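Local coordinates for giding protein-mglB (Thermus thermophilus, PDB 1J3W) that probably regulates the small GTPase of the gliding-motility system, a role for which exchange-factor and adaptor activities have been suggested, at residues Ile35-Phe40 and Val96-Glu101; Thr61-Asn66 and Met92-Asp97; Leu105-Asp110 and Gly116-His121. All coordinates share one frame; numbering follows the deposited sequence.

Contact 1 (Ile35-Phe40 and Val96-Glu101); sequences IDRKGF and VDEAGE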
ATOM      1  N   ILE B  35       3.488  14.573 -11.410  1.00 10.23           N
ATOM      2  CA  ILE B  35       3.902  13.204 -11.693  1.00 10.75           C
ATOM      3  C   ILE B  35       2.716  12.415 -12.215  1.00 12.30           C
ATOM      4  O   ILE B  35       1.571  12.808 -12.014  1.00 12.15           O
ATOM      5  CB  ILE B  35       4.445  12.511 -10.417  1.00 10.53           C
ATOM      6  CG1 ILE B  35       3.307  12.244  -9.423  1.00 12.02           C
ATOM      7  CG2 ILE B  35       5.491  13.406  -9.751  1.00 11.20           C
ATOM      8  CD1 ILE B  35       3.745  11.478  -8.188  1.00 12.42           C
ATOM      9  N   ASP B  36       2.973  11.315 -12.911  1.00 14.35           N
ATOM     10  CA  ASP B  36       1.847  10.528 -13.385  1.00 16.74           C
ATOM     11  C   ASP B  36       1.555   9.498 -12.311  1.00 17.80           C
ATOM     12  O   ASP B  36       2.365   9.287 -11.406  1.00 18.87           O
ATOM     13  CB  ASP B  36       2.125   9.882 -14.758  1.00 17.07           C
ATOM     14  CG  ASP B  36       3.144   8.753 -14.714  1.00 19.81           C
ATOM     15  OD1 ASP B  36       3.436   8.210 -15.801  1.00 25.90           O
ATOM     16  OD2 ASP B  36       3.653   8.396 -13.636  1.00 20.81           O
ATOM     17  N   ARG B  37       0.394   8.860 -12.385  1.00 19.18           N
ATOM     18  CA  ARG B  37       0.045   7.894 -11.360  1.00 21.05           C
ATOM     19  C   ARG B  37       0.957   6.667 -11.326  1.00 20.92           C
ATOM     20  O   ARG B  37       0.838   5.822 -10.440  1.00 24.25           O
ATOM     21  CB  ARG B  37      -1.427   7.497 -11.506  1.00 19.82           C
ATOM     22  CG  ARG B  37      -2.371   8.701 -11.421  1.00 22.17           C
ATOM     23  CD  ARG B  37      -3.825   8.267 -11.283  1.00 20.21           C
ATOM     24  NE  ARG B  37      -4.036   7.526 -10.045  1.00 19.03           N
ATOM     25  CZ  ARG B  37      -4.467   8.059  -8.904  1.00 18.48           C
ATOM     26  NH1 ARG B  37      -4.750   9.351  -8.828  1.00 15.52           N
ATOM     27  NH2 ARG B  37      -4.602   7.295  -7.831  1.00 20.92           N
ATOM     28  N   LYS B  38       1.878   6.576 -12.285  1.00 21.79           N
ATOM     29  CA  LYS B  38       2.825   5.467 -12.331  1.00 19.68           C
ATOM     30  C   LYS B  38       4.143   5.829 -11.641  1.00 20.77           C
ATOM     31  O   LYS B  38       5.022   4.982 -11.482  1.00 21.82           O
ATOM     32  CB  LYS B  38       3.117   5.056 -13.778  1.00 22.31           C
ATOM     33  CG  LYS B  38       1.925   4.503 -14.540  1.00 22.96           C
ATOM     34  CD  LYS B  38       2.348   4.052 -15.931  1.00 25.67           C
ATOM     35  CE  LYS B  38       1.158   3.597 -16.759  1.00 23.94           C
ATOM     36  NZ  LYS B  38       1.575   3.155 -18.117  1.00 29.50           N
ATOM     37  N   GLY B  39       4.291   7.093 -11.254  1.00 16.98           N
ATOM     38  CA  GLY B  39       5.509   7.507 -10.576  1.00 17.08           C
ATOM     39  C   GLY B  39       6.505   8.319 -11.389  1.00 14.22           C
ATOM     40  O   GLY B  39       7.487   8.820 -10.844  1.00 15.95           O
ATOM     41  N   PHE B  40       6.273   8.457 -12.688  1.00 13.61           N
ATOM     42  CA  PHE B  40       7.197   9.228 -13.514  1.00 13.03           C
ATOM     43  C   PHE B  40       7.034  10.719 -13.249  1.00 11.69           C
ATOM     44  O   PHE B  40       5.917  11.200 -13.072  1.00 13.52           O
ATOM     45  CB  PHE B  40       6.953   8.970 -15.005  1.00 14.07           C
ATOM     46  CG  PHE B  40       7.363   7.601 -15.465  1.00 15.13           C
ATOM     47  CD1 PHE B  40       6.412   6.604 -15.656  1.00 16.86           C
ATOM     48  CD2 PHE B  40       8.699   7.315 -15.723  1.00 16.94           C
ATOM     49  CE1 PHE B  40       6.789   5.339 -16.103  1.00 19.61           C
ATOM     50  CE2 PHE B  40       9.085   6.053 -16.168  1.00 19.81           C
ATOM     51  CZ  PHE B  40       8.129   5.065 -16.358  1.00 19.51           C
ATOM     52  N   VAL B  96      -0.583  16.475  -1.705  1.00  8.42           N
ATOM     53  CA  VAL B  96      -0.784  15.793  -2.973  1.00  9.39           C
ATOM     54  C   VAL B  96      -2.235  15.978  -3.396  1.00  9.68           C
ATOM     55  O   VAL B  96      -3.151  15.796  -2.593  1.00 10.45           O
ATOM     56  CB  VAL B  96      -0.485  14.285  -2.857  1.00  8.74           C
ATOM     57  CG1 VAL B  96      -0.682  13.607  -4.206  1.00 11.00           C
ATOM     58  CG2 VAL B  96       0.936  14.077  -2.366  1.00 11.95           C
ATOM     59  N   ASP B  97      -2.449  16.351  -4.653  1.00  9.92           N
ATOM     60  CA  ASP B  97      -3.802  16.542  -5.149  1.00 10.70           C
ATOM     61  C   ASP B  97      -3.874  16.048  -6.586  1.00 12.77           C
ATOM     62  O   ASP B  97      -2.914  16.166  -7.346  1.00 13.59           O
ATOM     63  CB  ASP B  97      -4.191  18.024  -5.067  1.00 13.13           C
ATOM     64  CG  ASP B  97      -5.681  18.257  -5.297  1.00 17.16           C
ATOM     65  OD1 ASP B  97      -6.484  17.323  -5.082  1.00 19.70           O
ATOM     66  OD2 ASP B  97      -6.049  19.385  -5.676  1.00 24.15           O
ATOM     67  N   GLU B  98      -5.008  15.465  -6.946  1.00 12.81           N
ATOM     68  CA  GLU B  98      -5.191  14.963  -8.294  1.00 15.21           C
ATOM     69  C   GLU B  98      -5.173  16.089  -9.311  1.00 15.25           C
ATOM     70  O   GLU B  98      -5.791  17.139  -9.108  1.00 17.38           O
ATOM     71  CB  GLU B  98      -6.517  14.207  -8.409  1.00 17.94           C
ATOM     72  CG  GLU B  98      -6.467  12.776  -7.923  1.00 22.41           C
ATOM     73  CD  GLU B  98      -7.763  12.033  -8.190  1.00 24.43           C
ATOM     74  OE1 GLU B  98      -8.299  12.159  -9.310  1.00 29.19           O
ATOM     75  OE2 GLU B  98      -8.238  11.320  -7.285  1.00 28.36           O
ATOM     76  N   ALA B  99      -4.450  15.867 -10.402  1.00 15.56           N
ATOM     77  CA  ALA B  99      -4.369  16.831 -11.494  1.00 16.62           C
ATOM     78  C   ALA B  99      -4.935  16.063 -12.679  1.00 18.45           C
ATOM     79  O   ALA B  99      -4.201  15.608 -13.556  1.00 19.84           O
ATOM     80  CB  ALA B  99      -2.922  17.229 -11.752  1.00 17.07           C
ATOM     81  N   GLY B 100      -6.252  15.909 -12.687  1.00 19.66           N
ATOM     82  CA  GLY B 100      -6.884  15.160 -13.751  1.00 20.30           C
ATOM     83  C   GLY B 100      -6.892  13.701 -13.347  1.00 20.76           C
ATOM     84  O   GLY B 100      -6.478  13.350 -12.241  1.00 21.66           O
ATOM     85  N   GLU B 101      -7.340  12.837 -14.246  1.00 21.56           N
ATOM     86  CA  GLU B 101      -7.422  11.418 -13.947  1.00 21.92           C
ATOM     87  C   GLU B 101      -6.108  10.648 -13.948  1.00 20.09           C
ATOM     88  O   GLU B 101      -6.021   9.583 -13.343  1.00 20.41           O
ATOM     89  CB  GLU B 101      -8.388  10.745 -14.924  1.00 26.39           C
ATOM     90  CG  GLU B 101      -9.834  11.157 -14.734  1.00 31.47           C
ATOM     91  CD  GLU B 101     -10.345  10.821 -13.348  1.00 34.75           C
ATOM     92  OE1 GLU B 101     -10.325   9.626 -12.982  1.00 36.75           O
ATOM     93  OE2 GLU B 101     -10.764  11.749 -12.622  1.00 37.75           O
TER
HETATM   94  O   HOH W   1      -4.928  11.545 -10.692  1.00 15.54           O
HETATM   95  O   HOH W   2      -5.621  10.243  -6.221  1.00 27.23           O

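Contact 2 (Thr61-Asn66 and Met92-Asp97); sequences TLVAGN and MGLYVD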
ATOM      1  N   THR B  61       8.044   8.120  -6.882  1.00 10.61           N
ATOM      2  CA  THR B  61       7.724   6.700  -6.796  1.00 11.56           C
ATOM      3  C   THR B  61       6.934   6.419  -5.521  1.00 11.04           C
ATOM      4  O   THR B  61       5.915   5.728  -5.555  1.00 10.89           O
ATOM      5  CB  THR B  61       8.998   5.848  -6.788  1.00 12.23           C
ATOM      6  OG1 THR B  61       9.714   6.056  -8.010  1.00 14.51           O
ATOM      7  CG2 THR B  61       8.649   4.372  -6.667  1.00 12.01           C
ATOM      8  N   LEU B  62       7.400   6.963  -4.400  1.00 10.51           N
ATOM      9  CA  LEU B  62       6.719   6.756  -3.125  1.00  9.87           C
ATOM     10  C   LEU B  62       5.328   7.380  -3.125  1.00 10.17           C
ATOM     11  O   LEU B  62       4.390   6.810  -2.569  1.00 10.57           O
ATOM     12  CB  LEU B  62       7.548   7.331  -1.976  1.00 10.83           C
ATOM     13  CG  LEU B  62       8.881   6.625  -1.715  1.00 12.05           C
ATOM     14  CD1 LEU B  62       9.650   7.362  -0.643  1.00 13.46           C
ATOM     15  CD2 LEU B  62       8.630   5.182  -1.285  1.00 12.19           C
ATOM     16  N   VAL B  63       5.186   8.555  -3.731  1.00 10.31           N
ATOM     17  CA  VAL B  63       3.872   9.182  -3.789  1.00  9.28           C
ATOM     18  C   VAL B  63       2.936   8.319  -4.631  1.00 10.39           C
ATOM     19  O   VAL B  63       1.772   8.136  -4.277  1.00 10.86           O
ATOM     20  CB  VAL B  63       3.959  10.610  -4.374  1.00  9.41           C
ATOM     21  CG1 VAL B  63       2.567  11.154  -4.662  1.00 11.93           C
ATOM     22  CG2 VAL B  63       4.681  11.512  -3.389  1.00 11.63           C
ATOM     23  N   ALA B  64       3.458   7.764  -5.724  1.00 11.73           N
ATOM     24  CA  ALA B  64       2.668   6.904  -6.601  1.00 13.19           C
ATOM     25  C   ALA B  64       2.282   5.621  -5.864  1.00 12.77           C
ATOM     26  O   ALA B  64       1.147   5.150  -5.974  1.00 13.37           O
ATOM     27  CB  ALA B  64       3.467   6.565  -7.859  1.00 13.54           C
ATOM     28  N   GLY B  65       3.229   5.062  -5.119  1.00 12.10           N
ATOM     29  CA  GLY B  65       2.951   3.854  -4.362  1.00 12.87           C
ATOM     30  C   GLY B  65       1.844   4.125  -3.358  1.00 12.32           C
ATOM     31  O   GLY B  65       0.935   3.313  -3.183  1.00 13.11           O
ATOM     32  N   ASN B  66       1.918   5.278  -2.697  1.00 12.35           N
ATOM     33  CA  ASN B  66       0.919   5.667  -1.705  1.00 12.43           C
ATOM     34  C   ASN B  66      -0.459   5.836  -2.336  1.00 11.87           C
ATOM     35  O   ASN B  66      -1.468   5.396  -1.776  1.00 12.32           O
ATOM     36  CB  ASN B  66       1.329   6.984  -1.040  1.00 13.48           C
ATOM     37  CG  ASN B  66       0.296   7.485  -0.049  1.00 15.89           C
ATOM     38  OD1 ASN B  66       0.186   6.969   1.057  1.00 18.27           O
ATOM     39  ND2 ASN B  66      -0.471   8.493  -0.449  1.00 18.98           N
ATOM     40  N   MET B  92       8.552  19.025   8.210  1.00 15.17           N
ATOM     41  CA  MET B  92       8.211  18.817   6.807  1.00 13.96           C
ATOM     42  C   MET B  92       6.790  18.327   6.570  1.00 13.85           C
ATOM     43  O   MET B  92       6.251  17.548   7.355  1.00 14.41           O
ATOM     44  CB  MET B  92       9.171  17.806   6.178  1.00 14.41           C
ATOM     45  CG  MET B  92      10.642  18.177   6.251  1.00 17.71           C
ATOM     46  SD  MET B  92      10.993  19.781   5.531  1.00 21.44           S
ATOM     47  CE  MET B  92      10.574  19.506   3.852  1.00 20.60           C
ATOM     48  N   GLY B  93       6.210  18.781   5.461  1.00 11.03           N
ATOM     49  CA  GLY B  93       4.867  18.392   5.078  1.00 11.54           C
ATOM     50  C   GLY B  93       4.799  18.040   3.602  1.00  9.70           C
ATOM     51  O   GLY B  93       5.667  18.422   2.804  1.00  9.47           O
ATOM     52  N   LEU B  94       3.753  17.307   3.242  1.00  9.32           N
ATOM     53  CA  LEU B  94       3.536  16.870   1.872  1.00  9.69           C
ATOM     54  C   LEU B  94       2.077  17.079   1.495  1.00 10.59           C
ATOM     55  O   LEU B  94       1.176  16.675   2.226  1.00 11.13           O
ATOM     56  CB  LEU B  94       3.893  15.383   1.754  1.00 12.04           C
ATOM     57  CG  LEU B  94       3.744  14.675   0.409  1.00 15.17           C
ATOM     58  CD1 LEU B  94       4.782  15.201  -0.561  1.00 17.74           C
ATOM     59  CD2 LEU B  94       3.923  13.173   0.609  1.00 15.72           C
ATOM     60  N   TYR B  95       1.854  17.732   0.361  1.00  9.05           N
ATOM     61  CA  TYR B  95       0.513  17.981  -0.156  1.00  8.52           C
ATOM     62  C   TYR B  95       0.433  17.308  -1.516  1.00 10.58           C
ATOM     63  O   TYR B  95       1.287  17.532  -2.375  1.00 10.53           O
ATOM     64  CB  TYR B  95       0.271  19.481  -0.332  1.00  9.94           C
ATOM     65  CG  TYR B  95      -1.038  19.826  -1.008  1.00  9.83           C
ATOM     66  CD1 TYR B  95      -2.218  19.913  -0.278  1.00 12.73           C
ATOM     67  CD2 TYR B  95      -1.094  20.058  -2.384  1.00 11.96           C
ATOM     68  CE1 TYR B  95      -3.426  20.224  -0.893  1.00 12.69           C
ATOM     69  CE2 TYR B  95      -2.303  20.369  -3.012  1.00 12.59           C
ATOM     70  CZ  TYR B  95      -3.461  20.449  -2.259  1.00 13.57           C
ATOM     71  OH  TYR B  95      -4.665  20.738  -2.868  1.00 15.90           O
ATOM     72  N   VAL B  96      -0.583  16.475  -1.705  1.00  8.42           N
ATOM     73  CA  VAL B  96      -0.784  15.793  -2.973  1.00  9.39           C
ATOM     74  C   VAL B  96      -2.235  15.978  -3.396  1.00  9.68           C
ATOM     75  O   VAL B  96      -3.151  15.796  -2.593  1.00 10.45           O
ATOM     76  CB  VAL B  96      -0.485  14.285  -2.857  1.00  8.74           C
ATOM     77  CG1 VAL B  96      -0.682  13.607  -4.206  1.00 11.00           C
ATOM     78  CG2 VAL B  96       0.936  14.077  -2.366  1.00 11.95           C
ATOM     79  N   ASP B  97      -2.449  16.351  -4.653  1.00  9.92           N
ATOM     80  CA  ASP B  97      -3.802  16.542  -5.149  1.00 10.70           C
ATOM     81  C   ASP B  97      -3.874  16.048  -6.586  1.00 12.77           C
ATOM     82  O   ASP B  97      -2.914  16.166  -7.346  1.00 13.59           O
ATOM     83  CB  ASP B  97      -4.191  18.024  -5.067  1.00 13.13           C
ATOM     84  CG  ASP B  97      -5.681  18.257  -5.297  1.00 17.16           C
ATOM     85  OD1 ASP B  97      -6.484  17.323  -5.082  1.00 19.70           O
ATOM     86  OD2 ASP B  97      -6.049  19.385  -5.676  1.00 24.15           O
TER

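Contact 3 (Leu105-Asp110 and Gly116-His121); sequences LVLVFD and GKVKLH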
ATOM      1  N   LEU B 105      -0.356  16.384  -8.439  1.00 10.22           N
ATOM      2  CA  LEU B 105       0.447  17.553  -8.098  1.00  9.56           C
ATOM      3  C   LEU B 105       1.031  17.240  -6.726  1.00 10.23           C
ATOM      4  O   LEU B 105       0.307  16.800  -5.832  1.00 10.93           O
ATOM      5  CB  LEU B 105      -0.412  18.811  -7.980  1.00  9.93           C
ATOM      6  CG  LEU B 105       0.312  19.971  -7.277  1.00 12.60           C
ATOM      7  CD1 LEU B 105       1.456  20.488  -8.146  1.00 11.68           C
ATOM      8  CD2 LEU B 105      -0.676  21.072  -6.972  1.00 14.40           C
ATOM      9  N   VAL B 106       2.328  17.455  -6.563  1.00  9.37           N
ATOM     10  CA  VAL B 106       2.999  17.196  -5.295  1.00  8.98           C
ATOM     11  C   VAL B 106       3.729  18.452  -4.820  1.00  9.04           C
ATOM     12  O   VAL B 106       4.479  19.059  -5.579  1.00  9.08           O
ATOM     13  CB  VAL B 106       4.049  16.069  -5.434  1.00  8.27           C
ATOM     14  CG1 VAL B 106       4.726  15.815  -4.088  1.00  9.59           C
ATOM     15  CG2 VAL B 106       3.385  14.792  -5.959  1.00 11.44           C
ATOM     16  N   LEU B 107       3.481  18.858  -3.578  1.00  9.33           N
ATOM     17  CA  LEU B 107       4.173  20.008  -3.005  1.00  7.78           C
ATOM     18  C   LEU B 107       4.835  19.555  -1.716  1.00  8.41           C
ATOM     19  O   LEU B 107       4.192  18.943  -0.864  1.00  9.22           O
ATOM     20  CB  LEU B 107       3.209  21.154  -2.686  1.00  8.96           C
ATOM     21  CG  LEU B 107       2.465  21.807  -3.853  1.00  8.51           C
ATOM     22  CD1 LEU B 107       1.534  22.901  -3.333  1.00 10.68           C
ATOM     23  CD2 LEU B 107       3.476  22.406  -4.829  1.00 10.90           C
ATOM     24  N   VAL B 108       6.126  19.830  -1.591  1.00  8.57           N
ATOM     25  CA  VAL B 108       6.876  19.498  -0.383  1.00  9.07           C
ATOM     26  C   VAL B 108       7.133  20.842   0.279  1.00  9.66           C
ATOM     27  O   VAL B 108       7.631  21.772  -0.364  1.00  9.25           O
ATOM     28  CB  VAL B 108       8.219  18.826  -0.710  1.00  9.20           C
ATOM     29  CG1 VAL B 108       9.039  18.652   0.569  1.00 10.10           C
ATOM     30  CG2 VAL B 108       7.972  17.479  -1.375  1.00 12.49           C
ATOM     31  N   PHE B 109       6.798  20.950   1.560  1.00  9.31           N
ATOM     32  CA  PHE B 109       6.961  22.224   2.243  1.00  9.56           C
ATOM     33  C   PHE B 109       7.459  22.072   3.666  1.00 11.71           C
ATOM     34  O   PHE B 109       7.441  20.977   4.226  1.00 13.05           O
ATOM     35  CB  PHE B 109       5.620  22.980   2.224  1.00 11.56           C
ATOM     36  CG  PHE B 109       4.484  22.248   2.908  1.00 10.91           C
ATOM     37  CD1 PHE B 109       4.204  22.467   4.256  1.00 12.10           C
ATOM     38  CD2 PHE B 109       3.690  21.341   2.202  1.00 12.18           C
ATOM     39  CE1 PHE B 109       3.151  21.794   4.891  1.00 13.85           C
ATOM     40  CE2 PHE B 109       2.638  20.665   2.826  1.00 12.12           C
ATOM     41  CZ  PHE B 109       2.368  20.890   4.169  1.00 13.14           C
ATOM     42  N   ASP B 110       7.940  23.174   4.228  1.00 11.39           N
ATOM     43  CA  ASP B 110       8.411  23.181   5.605  1.00 12.90           C
ATOM     44  C   ASP B 110       7.604  24.219   6.380  1.00 13.63           C
ATOM     45  O   ASP B 110       6.554  24.671   5.907  1.00 13.50           O
ATOM     46  CB  ASP B 110       9.934  23.433   5.675  1.00 13.48           C
ATOM     47  CG  ASP B 110      10.354  24.776   5.105  1.00 13.81           C
ATOM     48  OD1 ASP B 110      11.519  24.892   4.666  1.00 15.49           O
ATOM     49  OD2 ASP B 110       9.546  25.715   5.110  1.00 13.92           O
ATOM     50  N   GLY B 116      -2.466  27.076   4.957  1.00 12.86           N
ATOM     51  CA  GLY B 116      -3.622  27.614   4.264  1.00 14.07           C
ATOM     52  C   GLY B 116      -3.270  28.035   2.850  1.00 13.33           C
ATOM     53  O   GLY B 116      -4.071  27.882   1.926  1.00 14.41           O
ATOM     54  N   LYS B 117      -2.065  28.568   2.677  1.00 13.04           N
ATOM     55  CA  LYS B 117      -1.611  29.009   1.362  1.00 13.45           C
ATOM     56  C   LYS B 117      -1.322  27.783   0.497  1.00 12.28           C
ATOM     57  O   LYS B 117      -1.641  27.750  -0.693  1.00 11.72           O
ATOM     58  CB  LYS B 117      -0.340  29.851   1.491  1.00 16.22           C
ATOM     59  CG  LYS B 117      -0.507  31.173   2.231  1.00 20.83           C
ATOM     60  CD  LYS B 117      -1.166  32.228   1.365  1.00 25.45           C
ATOM     61  CE  LYS B 117      -1.091  33.596   2.032  1.00 26.56           C
ATOM     62  NZ  LYS B 117      -1.512  34.681   1.107  1.00 30.29           N
ATOM     63  N   VAL B 118      -0.712  26.770   1.102  1.00 11.24           N
ATOM     64  CA  VAL B 118      -0.397  25.546   0.382  1.00 12.37           C
ATOM     65  C   VAL B 118      -1.657  24.922  -0.214  1.00 12.63           C
ATOM     66  O   VAL B 118      -1.685  24.557  -1.390  1.00 12.83           O
ATOM     67  CB  VAL B 118       0.289  24.517   1.320  1.00 11.54           C
ATOM     68  CG1 VAL B 118       0.399  23.165   0.630  1.00 12.36           C
ATOM     69  CG2 VAL B 118       1.676  25.016   1.711  1.00 11.69           C
ATOM     70  N   LYS B 119      -2.704  24.817   0.593  1.00 13.36           N
ATOM     71  CA  LYS B 119      -3.944  24.211   0.125  1.00 14.72           C
ATOM     72  C   LYS B 119      -4.707  25.075  -0.867  1.00 13.84           C
ATOM     73  O   LYS B 119      -5.269  24.565  -1.842  1.00 14.86           O
ATOM     74  CB  LYS B 119      -4.827  23.860   1.318  1.00 16.76           C
ATOM     75  CG  LYS B 119      -4.124  22.925   2.296  1.00 20.11           C
ATOM     76  CD  LYS B 119      -5.085  22.301   3.284  1.00 22.35           C
ATOM     77  CE  LYS B 119      -5.986  21.286   2.604  1.00 24.96           C
ATOM     78  NZ  LYS B 119      -6.923  20.669   3.576  1.00 26.06           N
ATOM     79  N   LEU B 120      -4.720  26.381  -0.624  1.00 13.32           N
ATOM     80  CA  LEU B 120      -5.414  27.311  -1.510  1.00 13.98           C
ATOM     81  C   LEU B 120      -4.787  27.309  -2.900  1.00 13.09           C
ATOM     82  O   LEU B 120      -5.441  26.999  -3.897  1.00 12.85           O
ATOM     83  CB  LEU B 120      -5.356  28.729  -0.928  1.00 16.52           C
ATOM     84  CG  LEU B 120      -5.922  29.855  -1.800  1.00 21.49           C
ATOM     85  CD1 LEU B 120      -7.394  29.617  -2.025  1.00 24.43           C
ATOM     86  CD2 LEU B 120      -5.697  31.202  -1.126  1.00 23.12           C
ATOM     87  N   HIS B 121      -3.505  27.642  -2.964  1.00 11.78           N
ATOM     88  CA  HIS B 121      -2.818  27.701  -4.244  1.00 11.53           C
ATOM     89  C   HIS B 121      -2.511  26.320  -4.808  1.00 11.37           C
ATOM     90  O   HIS B 121      -2.374  26.154  -6.021  1.00 12.93           O
ATOM     91  CB  HIS B 121      -1.565  28.563  -4.093  1.00 11.75           C
ATOM     92  CG  HIS B 121      -1.875  29.974  -3.700  1.00 13.07           C
ATOM     93  ND1 HIS B 121      -2.380  30.898  -4.590  1.00 13.81           N
ATOM     94  CD2 HIS B 121      -1.832  30.596  -2.497  1.00 13.08           C
ATOM     95  CE1 HIS B 121      -2.637  32.026  -3.952  1.00 14.07           C
ATOM     96  NE2 HIS B 121      -2.314  31.869  -2.680  1.00 15.29           N
TER

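Contact 1 (Ile35-Phe40 and Val96-Glu101)
Arg37 reaches from the turn after strand 31-36 to the end of strand 93-98, where it meets the Glu101 backbone with its CD and the Glu98 side chain with its guanidinium. The CD methylene packs on the backbone carbonyl of Glu101, with CD 3.3 Å from that O, while the guanidinium runs on toward Glu98. The chain leaves the backbone with CG anti to the carbonyl carbon and bends at chi3 (63°), which brings NH1 beside the Glu98 methylene rather than onto its carboxylate: NH1 stands 3.9 Å from Glu98 CG, which lies at the edge of the guanidinium, near its plane.

The two charged groups are turned 75° apart and do not join directly, for Arg37 NH1 and Glu98 OE2 remain 4.3 Å apart. Water closes the gap. Both waters lie in the guanidinium plane and accept from Arg37 NH1; one donates to the Gly100 carbonyl O (2.8 Å), the other is 3.0 Å from Glu98 OE2. That carboxylate has its direct ionic partner in Arg81, which also donates to the Glu101 carbonyl.

Arg37 is the second residue of a type I turn from Asp36 to Gly39, which Asp36 braces: its OD2 accepts from Phe40 N at 2.8 Å, met from above the carboxylate plane, and weakly from Lys38 N.

With Arg81 close to Arg37 and holding Glu98 itself, the attraction between Arg37 and Glu98 is probably softened. This is a hydrated surface contact of the Roadblock/LC7 domain, in which opposite charges attract through water and Arg37 CD packs on the Glu101 backbone.

Contact 2 (Thr61-Asn66 and Met92-Asp97)
Val63, on helix 56-69, and Val96, on strand 93-98, reach toward each other tip to tip. One methyl of the helix residue does the work: Val63 CG1 is 4.1 Å from Val96 CG2 and equally near Val96 CG1, so it faces the fork of the strand valine. The second methyl, Val63 CG2, is directed along the strand toward Leu94 and comes 4.4 Å from Leu94 CD2. The helix side chain therefore spans two strand residues that point to the same face of the sheet.

Its chi1 of 170° places CG1 anti to the backbone N and CG2 anti to the carbonyl carbon, which gives each methyl a different partner. Around this pair, Val106 of the neighbouring strand 103-109 touches both Val63 and Leu94, and Leu73 of the third subunit packs on the same two residues, carrying the apolar layer across the subunit interface. Helix 56-69 packs here on the face of the antiparallel sheet opposite helices 10-27 and 115-135, as in the Roadblock/LC7 fold.

No hydrogen bond or charge joins the two segments. Helix and sheet are held here by dispersion and by exclusion of water from branched aliphatic groups at ordinary van der Waals spacing.

Contact 3 (Leu105-Asp110 and Gly116-His121)
Val118 of helix 115-135 points at strand 103-109, where one methyl meets both Leu107 and Phe109 and the other meets only the Phe109 ring. From CB, which is directed toward the strand, the side chain divides at once. CG1, set anti to the backbone N (chi1 170°), has two neighbours: it is 4.0 Å from Phe109 CE2 and 4.1 Å from Leu107 CD1. CG2 takes the other branch and rises over one face of the Phe109 ring, 4.3 Å from the centroid and 17° off the ring normal, a CH-pi contact displaced toward the rim, on the CG side of the ring.

The ring is presented this way because Phe109 holds CG between its backbone N and carbonyl carbon, with chi1 at 60°. Ring and valine meet at a slant, whereas Leu107 and Val118 slide past each other in opposite directions; Leu107 CD1 also comes 4.1 Å from the Val118 carbonyl O.

Tyr95 of the adjacent strand 93-98 touches both Leu107 and Val118, and Thr23 of helix 10-27 lies against Leu107, so the contact continues into strand 93-98 and helix 10-27. The arrangement is a helix packed on one face of an antiparallel sheet, reached through a short connection from its central strand. It fits the alpha/beta sandwich of the Roadblock/LC7 fold, in which the first and last helices lie together on one face of the five-stranded sheet.

Contacts 2 and 3 are buried and apolar, whereas contact 1 lies at the surface and works through charge and water. All three draw on the same antiparallel sheet. Contacts 1 and 2 share strand 93-98, with Val96 and Asp97 in both, and they meet where Ile35 CD1 packs 3.7 Å from Val63 CG1. Contact 3 uses the next strand, 103-109, joined to strand 93-98 by backbone pairing. Helix 56-69 in contact 2 and helix 115-135 in contact 3 cover opposite faces of the sheet, and in each contact a valine of the helix makes the main touch; only contact 3 adds an aromatic face. Contacts 2 and 3 also touch the third subunit.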